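Local coordinates for chromosome partition protein Smc (Pyrococcus yayanosii, PDB 5XEI), which binds and hydrolyses ATP through its head domain and is probably required for chromosome condensation and partitioning, at residues 69-72 with 73-76. Numbering follows the deposited sequence.
Sequences AGSK and GEPP
Ser71 and Glu74 clasp each other across a tight turn, the tip of a hairpin-like loop on the surface of the ATPase head, between helix 41-49 and strand 80-87. The chain doubles back here, its arms running 164° apart, with Lys72 and Gly73 at the corners. Their backbone angles are close to those of a type I beta-turn. The firm bond lies outside the corner: the Ser71 N to Glu74 O hydrogen bond is 3.0 Å long and fairly straight, the donor lying near the carbonyl plane. In return Glu74 N reaches back to Ser71 O at 3.4 Å, a weak bond, and makes a second weak one to Ser71 OG. With chi1 at 65°, Ser71 OG folds back over its own backbone toward the turn and lies 3.8 Å from Glu74 CB. Farther from the turn the arms meet without polar bonds: Gly70 CA, in a residue with a positive phi of 93°, packs 3.6 Å from Pro76 CA, and Pro76 CG rests 3.7 Å from Ala69 O. Glu74 OE1 forms a salt bridge with Arg18 and OE2 accepts a hydrogen bond from Asn17 N, just before strand 20-23, while the extended Lys72 makes a salt bridge with Asp499, between strands 491-498 and 501-506; Ser71 and Glu74 both touch Val501 of strand 501-506.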
loop_
_atom_site.group_PDB
_atom_site.type_symbol
_atom_site.label_atom_id
_atom_site.label_comp_id
_atom_site.label_asym_id
_atom_site.label_seq_id
_atom_site.Cartn_x
_atom_site.Cartn_y
_atom_site.Cartn_z
ATOM N N ALA A 69 30.288 4.062 35.102
ATOM C CA ALA A 69 30.565 3.108 36.160
ATOM C C ALA A 69 31.342 3.726 37.321
ATOM O O ALA A 69 31.692 3.012 38.260
ATOM C CB ALA A 69 31.325 1.918 35.576
ATOM N N GLY A 70 31.619 5.026 37.277
ATOM C CA GLY A 70 32.281 5.740 38.341
ATOM C C GLY A 70 33.791 5.801 38.145
ATOM O O GLY A 70 34.396 4.943 37.493
ATOM N N SER A 71 34.401 6.827 38.733
ATOM C CA SER A 71 35.845 7.013 38.676
ATOM C C SER A 71 36.385 7.329 40.063
ATOM O O SER A 71 35.646 7.396 41.050
ATOM C CB SER A 71 36.232 8.137 37.708
ATOM O OG SER A 71 35.738 9.386 38.170
ATOM N N LYS A 72 37.700 7.556 40.104
ATOM C CA LYS A 72 38.392 7.920 41.338
ATOM C C LYS A 72 37.726 9.093 42.043
ATOM O O LYS A 72 37.653 9.125 43.271
ATOM C CB LYS A 72 39.848 8.253 41.016
ATOM C CG LYS A 72 40.511 9.168 42.013
ATOM C CD LYS A 72 41.800 9.780 41.460
ATOM C CE LYS A 72 42.364 10.822 42.435
ATOM N NZ LYS A 72 43.468 11.623 41.832
ATOM N N GLY A 73 37.222 10.057 41.293
ATOM C CA GLY A 73 36.743 11.268 41.921
ATOM C C GLY A 73 35.245 11.458 41.847
ATOM O O GLY A 73 34.720 12.419 42.415
ATOM N N GLU A 74 34.542 10.570 41.141
ATOM C CA GLU A 74 33.106 10.729 40.996
ATOM C C GLU A 74 32.400 9.400 41.194
ATOM O O GLU A 74 32.904 8.355 40.772
ATOM C CB GLU A 74 32.738 11.287 39.627
ATOM C CG GLU A 74 33.466 12.546 39.266
ATOM C CD GLU A 74 32.947 13.164 37.992
ATOM O OE1 GLU A 74 33.719 13.884 37.331
ATOM O OE2 GLU A 74 31.766 12.937 37.654
ATOM N N PRO A 75 31.229 9.416 41.821
ATOM C CA PRO A 75 30.452 8.181 42.048
ATOM C C PRO A 75 29.833 7.658 40.770
ATOM O O PRO A 75 29.549 8.435 39.845
ATOM C CB PRO A 75 29.357 8.641 43.015
ATOM C CG PRO A 75 29.189 10.104 42.662
ATOM C CD PRO A 75 30.584 10.588 42.439
ATOM N N PRO A 76 29.552 6.355 40.702
ATOM C CA PRO A 76 28.836 5.809 39.540
ATOM C C PRO A 76 27.511 6.531 39.342
ATOM O O PRO A 76 26.893 7.014 40.292
ATOM C CB PRO A 76 28.619 4.339 39.907
ATOM C CG PRO A 76 29.578 4.069 41.058
ATOM C CD PRO A 76 29.711 5.361 41.781
#